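Local atomic coordinates of transcriptional regulatory protein RcsB (Escherichia coli, PDB entry 5I4C), a protein that serves as the response regulator of the Rcs phosphorelay, binding regulatory DNA to control genes for capsule synthesis, biofilm formation and cell division. Residues 45-56 / 78-86. Numbering follows the deposited sequence.
Sequences LPKLDAHVLITD and FPSLSIIVL
L53 and I84 bond through their backbones at the middle of 52-56 and 82-86, the parallel strands of the beta-alpha-beta unit that helix 67-77 connects in the CheY-like receiver domain. I84 N donates to L53 O at 2.8 Å; L53 N and T55 N donate in turn to S82 O and I84 O. Where both strands begin, S82 N reaches H51 O at 3.1 Å, and a water donating to H51 O and S80 O bridges the two segments a second time. Beta-branched V52, I54 and I84 suit the extended backbone. On their face, V52 CG1 meets I84 CD1 at 4.1 Å, and with CG1 turned beside the backbone N (chi1 -54°), I54 presents its other branch, CG2, to L86 CD2 at 3.9 Å; helix 112-124 packs over this layer. On the other face L81, just before its strand, packs between L53 and L45 of the 3-10 segment 45-47. Its forked end suits this: L81 CD1 lies against the H51 carbonyl, while L81 CD2 meets L53 CB at 3.9 Å and the tip of L45 at CD2. Helix 67-77 adds I74 to this layer. F78, the first residue past that helix, has a flat ring that takes L45 CB and CD1 on one face, the latter a CH-pi contact offset toward the rim, and P46 CG at its edge. At the far end stands D56, the predicted phosphorylation site, unmodified here; its carboxylate is held by K109 and the backbone N of S58. One water bonds weakly to D56 OD1 and more firmly to L86 O.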
# COMPACT_ATOMS: atom_id res chain seq x y z
N LEU A 45 4.66 17.45 15.04
CA LEU A 45 4.19 18.52 14.16
C LEU A 45 4.85 19.90 14.38
O LEU A 45 5.32 20.48 13.43
CB LEU A 45 2.65 18.66 14.16
CG LEU A 45 1.99 18.17 12.86
CD1 LEU A 45 0.48 18.01 13.00
CD2 LEU A 45 2.27 19.10 11.74
N PRO A 46 4.86 20.42 15.60
CA PRO A 46 5.47 21.76 15.79
C PRO A 46 6.94 21.81 15.38
O PRO A 46 7.48 22.89 15.10
CB PRO A 46 5.33 22.02 17.28
CG PRO A 46 4.23 21.07 17.74
CD PRO A 46 4.40 19.84 16.87
N LYS A 47 7.60 20.64 15.33
CA LYS A 47 9.07 20.58 15.07
C LYS A 47 9.49 20.55 13.57
O LYS A 47 10.69 20.55 13.24
CB LYS A 47 9.67 19.39 15.81
CG LYS A 47 9.34 19.29 17.30
CD LYS A 47 9.75 17.87 17.77
CE LYS A 47 9.29 17.55 19.15
NZ LYS A 47 9.82 16.22 19.54
N LEU A 48 8.52 20.50 12.69
CA LEU A 48 8.75 20.22 11.26
C LEU A 48 8.06 21.39 10.58
O LEU A 48 6.96 21.74 10.97
CB LEU A 48 8.03 18.91 10.86
CG LEU A 48 8.47 17.65 11.62
CD1 LEU A 48 7.64 16.46 11.17
CD2 LEU A 48 9.94 17.39 11.36
N ASP A 49 8.66 21.99 9.59
CA ASP A 49 8.07 23.20 9.01
C ASP A 49 7.12 22.78 7.84
O ASP A 49 7.31 23.19 6.70
CB ASP A 49 9.21 24.17 8.62
CG ASP A 49 9.85 24.89 9.86
OD1 ASP A 49 9.52 24.61 11.05
OD2 ASP A 49 10.69 25.78 9.63
N ALA A 50 6.10 21.99 8.17
CA ALA A 50 5.19 21.36 7.24
C ALA A 50 4.17 22.35 6.69
O ALA A 50 3.65 23.18 7.44
CB ALA A 50 4.43 20.24 7.95
N HIS A 51 3.86 22.23 5.41
CA HIS A 51 2.78 23.03 4.78
C HIS A 51 1.45 22.28 4.65
O HIS A 51 0.37 22.85 4.74
CB HIS A 51 3.27 23.54 3.41
CG HIS A 51 4.51 24.35 3.52
ND1 HIS A 51 5.55 24.23 2.64
CD2 HIS A 51 4.91 25.26 4.44
CE1 HIS A 51 6.52 25.05 2.99
NE2 HIS A 51 6.18 25.67 4.10
N VAL A 52 1.54 20.98 4.45
CA VAL A 52 0.42 20.14 4.15
C VAL A 52 0.59 18.85 4.94
O VAL A 52 1.68 18.29 4.98
CB VAL A 52 0.40 19.74 2.63
CG1 VAL A 52 -0.88 18.96 2.29
CG2 VAL A 52 0.37 20.98 1.82
N LEU A 53 -0.48 18.45 5.56
CA LEU A 53 -0.58 17.11 6.13
C LEU A 53 -1.43 16.22 5.23
O LEU A 53 -2.58 16.57 4.94
CB LEU A 53 -1.21 17.19 7.49
CG LEU A 53 -1.50 15.80 8.08
CD1 LEU A 53 -0.32 14.89 8.33
CD2 LEU A 53 -2.34 15.99 9.27
N ILE A 54 -0.86 15.08 4.83
CA ILE A 54 -1.54 14.06 4.05
C ILE A 54 -1.81 12.87 4.97
O ILE A 54 -0.88 12.17 5.36
CB ILE A 54 -0.72 13.66 2.83
CG1 ILE A 54 -0.37 14.89 2.02
CG2 ILE A 54 -1.46 12.64 1.99
CD1 ILE A 54 0.71 14.67 0.99
N THR A 55 -3.06 12.64 5.29
CA THR A 55 -3.35 11.76 6.38
C THR A 55 -4.55 10.82 6.15
O THR A 55 -5.59 11.21 5.60
CB THR A 55 -3.55 12.53 7.73
OG1 THR A 55 -3.61 11.60 8.82
CG2 THR A 55 -4.91 13.34 7.75
N ASP A 56 -4.38 9.58 6.56
CA ASP A 56 -5.47 8.63 6.75
C ASP A 56 -6.33 9.06 7.98
O ASP A 56 -5.83 9.73 8.88
CB ASP A 56 -4.90 7.26 7.01
CG ASP A 56 -5.94 6.17 6.92
OD1 ASP A 56 -6.52 5.96 5.84
OD2 ASP A 56 -6.18 5.55 7.92
N PHE A 78 -3.25 23.79 14.81
CA PHE A 78 -2.38 24.10 13.64
C PHE A 78 -3.29 24.72 12.56
O PHE A 78 -3.55 24.14 11.48
CB PHE A 78 -1.67 22.84 13.14
CG PHE A 78 -0.94 22.09 14.26
CD1 PHE A 78 0.29 22.53 14.70
CD2 PHE A 78 -1.51 21.03 14.87
CE1 PHE A 78 0.96 21.87 15.72
CE2 PHE A 78 -0.86 20.36 15.88
CZ PHE A 78 0.37 20.77 16.29
N PRO A 79 -3.83 25.89 12.85
CA PRO A 79 -4.92 26.35 11.94
C PRO A 79 -4.55 26.71 10.48
O PRO A 79 -5.46 26.73 9.66
CB PRO A 79 -5.51 27.57 12.67
CG PRO A 79 -4.41 28.04 13.54
CD PRO A 79 -3.59 26.85 13.94
N SER A 80 -3.30 26.93 10.14
CA SER A 80 -2.92 27.15 8.73
C SER A 80 -2.33 25.92 8.04
O SER A 80 -1.91 26.01 6.91
CB SER A 80 -1.95 28.28 8.66
OG SER A 80 -2.53 29.39 9.32
N LEU A 81 -2.32 24.78 8.73
CA LEU A 81 -1.83 23.53 8.12
C LEU A 81 -2.91 23.01 7.18
O LEU A 81 -4.08 22.84 7.60
CB LEU A 81 -1.54 22.51 9.19
CG LEU A 81 -0.95 21.18 8.72
CD1 LEU A 81 0.41 21.35 8.08
CD2 LEU A 81 -0.86 20.22 9.88
N SER A 82 -2.53 22.79 5.94
CA SER A 82 -3.50 22.33 4.93
C SER A 82 -3.56 20.86 5.10
O SER A 82 -2.59 20.23 5.48
CB SER A 82 -3.05 22.69 3.54
OG SER A 82 -2.96 24.07 3.38
N ILE A 83 -4.72 20.30 4.88
CA ILE A 83 -4.90 18.89 5.11
C ILE A 83 -5.51 18.22 3.89
O ILE A 83 -6.51 18.72 3.34
CB ILE A 83 -5.83 18.66 6.27
CG1 ILE A 83 -5.26 19.25 7.52
CG2 ILE A 83 -6.09 17.16 6.46
CD1 ILE A 83 -6.32 19.28 8.60
N ILE A 84 -4.84 17.19 3.43
CA ILE A 84 -5.37 16.22 2.50
C ILE A 84 -5.65 14.92 3.21
O ILE A 84 -4.73 14.30 3.78
CB ILE A 84 -4.45 15.96 1.32
CG1 ILE A 84 -4.26 17.25 0.51
CG2 ILE A 84 -5.04 14.87 0.40
CD1 ILE A 84 -3.19 17.14 -0.56
N VAL A 85 -6.93 14.52 3.15
CA VAL A 85 -7.38 13.24 3.67
C VAL A 85 -7.24 12.13 2.62
O VAL A 85 -7.67 12.32 1.51
CB VAL A 85 -8.80 13.34 4.22
CG1 VAL A 85 -9.42 11.99 4.53
CG2 VAL A 85 -8.74 14.16 5.51
N LEU A 86 -6.68 11.00 3.02
CA LEU A 86 -6.62 9.76 2.25
C LEU A 86 -7.79 8.88 2.65
O LEU A 86 -7.94 8.59 3.85
CB LEU A 86 -5.32 8.98 2.59
CG LEU A 86 -4.00 9.68 2.28
CD1 LEU A 86 -2.80 8.85 2.79
CD2 LEU A 86 -3.93 9.94 0.77
O HOH W 1 0.01 25.44 4.65
O HOH W 2 -9.18 7.73 6.00